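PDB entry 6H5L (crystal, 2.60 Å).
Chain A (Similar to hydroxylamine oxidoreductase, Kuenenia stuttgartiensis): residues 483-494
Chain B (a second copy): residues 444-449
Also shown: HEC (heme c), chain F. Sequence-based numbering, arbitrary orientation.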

# COMPACT_ATOMS: atom_id res chain seq x y z
N SER A 483 21.56 -17.90 40.82
CA SER A 483 21.63 -17.62 42.25
C SER A 483 22.04 -18.86 43.04
O SER A 483 22.95 -18.80 43.87
CB SER A 483 20.28 -17.09 42.73
OG SER A 483 20.32 -16.77 44.11
N TRP A 484 21.38 -19.99 42.78
CA TRP A 484 21.65 -21.20 43.56
C TRP A 484 22.75 -22.07 42.94
O TRP A 484 23.73 -22.39 43.61
CB TRP A 484 20.38 -22.02 43.73
CG TRP A 484 20.65 -23.36 44.33
CD1 TRP A 484 20.78 -24.55 43.67
CD2 TRP A 484 20.88 -23.64 45.72
NE1 TRP A 484 21.06 -25.55 44.57
CE2 TRP A 484 21.12 -25.02 45.83
CE3 TRP A 484 20.89 -22.86 46.87
CZ2 TRP A 484 21.38 -25.64 47.05
CZ3 TRP A 484 21.14 -23.47 48.09
CH2 TRP A 484 21.38 -24.85 48.17
N TRP A 485 22.59 -22.47 41.68
CA TRP A 485 23.46 -23.48 41.11
C TRP A 485 24.79 -22.94 40.61
O TRP A 485 25.76 -23.70 40.51
CB TRP A 485 22.74 -24.22 39.97
CG TRP A 485 21.82 -25.28 40.47
CD1 TRP A 485 20.47 -25.36 40.29
CD2 TRP A 485 22.17 -26.42 41.26
NE1 TRP A 485 19.96 -26.48 40.90
CE2 TRP A 485 20.99 -27.15 41.51
CE3 TRP A 485 23.38 -26.90 41.78
CZ2 TRP A 485 20.98 -28.32 42.26
CZ3 TRP A 485 23.37 -28.07 42.52
CH2 TRP A 485 22.18 -28.77 42.75
N TRP A 486 24.86 -21.65 40.27
CA TRP A 486 26.15 -21.02 40.02
C TRP A 486 26.71 -20.35 41.27
O TRP A 486 27.88 -19.96 41.28
CB TRP A 486 26.05 -19.98 38.90
CG TRP A 486 25.44 -20.45 37.59
CD1 TRP A 486 24.69 -21.58 37.39
CD2 TRP A 486 25.54 -19.80 36.32
NE1 TRP A 486 24.32 -21.66 36.07
CE2 TRP A 486 24.83 -20.59 35.39
CE3 TRP A 486 26.17 -18.63 35.87
CZ2 TRP A 486 24.73 -20.24 34.04
CZ3 TRP A 486 26.06 -18.29 34.54
CH2 TRP A 486 25.35 -19.09 33.64
N GLY A 487 25.88 -20.20 42.30
CA GLY A 487 26.22 -19.45 43.50
C GLY A 487 26.36 -20.28 44.76
O GLY A 487 27.44 -20.80 45.06
N GLN A 488 25.27 -20.34 45.53
CA GLN A 488 25.29 -20.98 46.84
C GLN A 488 25.82 -22.41 46.78
O GLN A 488 26.72 -22.78 47.54
CB GLN A 488 23.88 -20.96 47.44
CG GLN A 488 23.81 -21.40 48.89
CD GLN A 488 24.29 -20.32 49.85
OE1 GLN A 488 24.66 -19.23 49.44
NE2 GLN A 488 24.28 -20.64 51.15
N ALA A 489 25.26 -23.24 45.89
CA ALA A 489 25.66 -24.64 45.86
C ALA A 489 27.14 -24.83 45.57
O ALA A 489 27.78 -25.64 46.27
CB ALA A 489 24.78 -25.41 44.86
N PRO A 490 27.76 -24.16 44.59
CA PRO A 490 29.22 -24.26 44.46
C PRO A 490 29.97 -23.70 45.65
O PRO A 490 31.05 -24.21 45.99
CB PRO A 490 29.52 -23.47 43.18
CG PRO A 490 28.25 -23.51 42.42
CD PRO A 490 27.17 -23.44 43.44
N MET A 491 29.45 -22.65 46.29
CA MET A 491 30.08 -22.13 47.51
C MET A 491 30.14 -23.20 48.59
O MET A 491 31.16 -23.35 49.27
CB MET A 491 29.33 -20.90 48.02
CG MET A 491 29.90 -19.58 47.55
SD MET A 491 29.28 -18.19 48.50
CE MET A 491 27.54 -18.25 48.10
N MET A 492 29.05 -23.96 48.76
CA MET A 492 29.06 -25.06 49.71
C MET A 492 30.05 -26.14 49.29
O MET A 492 30.63 -26.82 50.15
CB MET A 492 27.66 -25.66 49.84
CG MET A 492 26.66 -24.74 50.53
SD MET A 492 27.13 -24.37 52.23
CE MET A 492 25.69 -23.46 52.79
N MET A 493 30.26 -26.32 47.99
CA MET A 493 31.15 -27.38 47.52
C MET A 493 32.61 -27.03 47.77
O MET A 493 33.42 -27.92 48.05
CB MET A 493 30.91 -27.66 46.04
CG MET A 493 29.83 -28.68 45.80
SD MET A 493 29.18 -28.64 44.14
CE MET A 493 28.02 -29.98 44.25
N GLU A 494 32.98 -25.76 47.63
CA GLU A 494 34.33 -25.36 47.99
C GLU A 494 34.56 -25.49 49.49
O GLU A 494 35.66 -25.85 49.92
CB GLU A 494 34.62 -23.94 47.51
CG GLU A 494 34.65 -23.79 45.99
CD GLU A 494 35.95 -24.29 45.36
OE1 GLU A 494 36.26 -23.88 44.23
OE2 GLU A 494 36.66 -25.10 46.00
FE HEC F . 14.81 -28.34 42.45
CHA HEC F . 14.34 -31.35 40.97
CHB HEC F . 14.72 -29.66 45.51
CHC HEC F . 16.45 -25.51 43.73
CHD HEC F . 14.32 -26.68 39.55
NA HEC F . 14.56 -30.18 43.12
C1A HEC F . 14.41 -31.32 42.35
C2A HEC F . 14.34 -32.44 43.27
C3A HEC F . 14.44 -31.97 44.52
C4A HEC F . 14.58 -30.53 44.45
CMA HEC F . 14.42 -32.81 45.81
CAA HEC F . 14.18 -33.94 42.91
CBA HEC F . 12.87 -34.16 42.15
CGA HEC F . 11.77 -34.45 43.13
O1A HEC F . 10.73 -33.76 43.06
O2A HEC F . 11.93 -35.36 43.99
NB HEC F . 15.42 -27.65 44.31
C1B HEC F . 15.40 -28.46 45.43
C2B HEC F . 16.21 -27.84 46.46
C3B HEC F . 16.69 -26.68 45.96
C4B HEC F . 16.20 -26.55 44.60
CMB HEC F . 16.39 -28.52 47.84
CAB HEC F . 17.61 -25.58 46.58
CBB HEC F . 17.70 -25.52 48.12
NC HEC F . 15.27 -26.41 41.79
C1C HEC F . 16.01 -25.44 42.43
C2C HEC F . 16.33 -24.40 41.46
C3C HEC F . 15.65 -24.67 40.33
C4C HEC F . 15.03 -25.97 40.50
CMC HEC F . 17.03 -23.07 41.82
CAC HEC F . 15.60 -23.83 39.03
CBC HEC F . 17.00 -23.68 38.40
ND HEC F . 14.40 -28.93 40.54
C1D HEC F . 14.21 -28.05 39.48
C2D HEC F . 13.88 -28.81 38.30
C3D HEC F . 13.89 -30.28 38.74
C4D HEC F . 14.22 -30.26 40.15
CMD HEC F . 13.59 -28.23 36.90
CAD HEC F . 13.60 -31.55 37.89
CBD HEC F . 14.46 -31.56 36.63
CGD HEC F . 14.15 -32.80 35.85
O1D HEC F . 13.45 -33.69 36.40
O2D HEC F . 14.59 -32.91 34.67
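Chain B 444-449: GMFLQM

Three aromatic side chains and a heme c meet where chain B lies on chain A: Phe446(B) reaches both Trp484(A) and Trp485(A), and all three rings border the same heme. The pair with Trp485(A) is edge-to-face, the indole edge directed at the face of Phe446(B), with six-membered-ring and phenyl centroids 5.6 Å apart, planes at 64° and Trp485(A) CH2 4.2 Å from Phe446(B) CZ. Trp484(A) meets the phenyl rim to rim, with planes at 36° and Trp484(A) CZ2 3.3 Å from Phe446(B) CD2. The heme vinyl-derived carbon CAB lies over one face of Trp484(A), 3.6 Å from its CE2, while Phe446(B) CE2 comes within 3.5 Å of heme C2B.

The chain A stretch is part of a longer helix, with a wider pi-type turn at 484-488 in which Ala489(A) N donates to Trp484(A) O (2.9 Å), and kinked at Gly487(A) and Pro490(A). Chain B enters as a weakly bonded helix at about 444-446, then opens into extended backbone at Leu447(B) and Gln448(B). It advances in the same general sense as the helix: Phe446(B) CA lies 5.3 Å from Ala489(A) CA, and Gln448(B) CA 5.4 Å from Met492(A) CA.

Upstream, Met445(B) CG packs at the edge of Trp485(A), 4.0 Å from CH2, and its SD receives Met493(A) CE at 3.4 Å. At Ala489(A) the backbone of chain B comes close, with Ala489(A) CB 3.7 Å from Met445(B) O. Further along, Met492(A) points toward chain B, placing CG 3.3 Å from Phe446(B) O and CE 3.7 Å from Leu447(B) CD1; Met492(A) O lies 3.5 Å from Gln448(B) CB. No hydrogen bond crosses between the stretches; the 485 Å² they bury together, both sides summed, is held by side-chain packing and by van der Waals contacts to backbone oxygens.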

# COMPACT_ATOMS: atom_id res chain seq x y z
N GLY B 444 24.82 -33.32 50.25
CA GLY B 444 26.09 -32.62 50.16
C GLY B 444 26.20 -31.70 48.96
O GLY B 444 27.03 -30.77 48.98
N MET B 445 25.40 -31.93 47.93
CA MET B 445 25.32 -31.01 46.81
C MET B 445 24.83 -29.63 47.25
O MET B 445 25.19 -28.62 46.64
CB MET B 445 24.38 -31.57 45.74
CG MET B 445 24.81 -31.35 44.31
SD MET B 445 25.92 -32.65 43.74
CE MET B 445 26.21 -32.11 42.06
N PHE B 446 24.02 -29.59 48.30
CA PHE B 446 23.29 -28.39 48.71
C PHE B 446 23.89 -27.72 49.94
O PHE B 446 23.92 -26.48 50.01
CB PHE B 446 21.83 -28.74 49.00
CG PHE B 446 21.09 -29.34 47.82
CD1 PHE B 446 21.36 -30.64 47.40
CD2 PHE B 446 20.11 -28.63 47.16
CE1 PHE B 446 20.69 -31.19 46.33
CE2 PHE B 446 19.43 -29.18 46.09
CZ PHE B 446 19.72 -30.46 45.68
N LEU B 447 24.37 -28.49 50.91
CA LEU B 447 24.79 -27.97 52.19
C LEU B 447 26.05 -28.69 52.66
O LEU B 447 26.18 -29.90 52.46
CB LEU B 447 23.68 -28.11 53.24
CG LEU B 447 24.00 -27.76 54.69
CD1 LEU B 447 24.37 -26.29 54.82
CD2 LEU B 447 22.83 -28.11 55.59
N GLN B 448 26.96 -27.94 53.27
CA GLN B 448 28.18 -28.50 53.84
C GLN B 448 28.13 -28.34 55.36
O GLN B 448 28.10 -27.22 55.87
CB GLN B 448 29.42 -27.81 53.28
CG GLN B 448 30.72 -28.29 53.91
CD GLN B 448 30.96 -29.77 53.70
OE1 GLN B 448 30.52 -30.34 52.70
NE2 GLN B 448 31.67 -30.40 54.63
N MET B 449 28.11 -29.47 56.06
CA MET B 449 28.13 -29.50 57.51
C MET B 449 29.55 -29.80 57.99
O MET B 449 30.50 -29.80 57.20
CB MET B 449 27.10 -30.51 58.02
CG MET B 449 25.67 -30.13 57.67
SD MET B 449 24.47 -31.37 58.16
CE MET B 449 25.04 -32.76 57.19
O HOH W 1 16.77 -28.76 41.80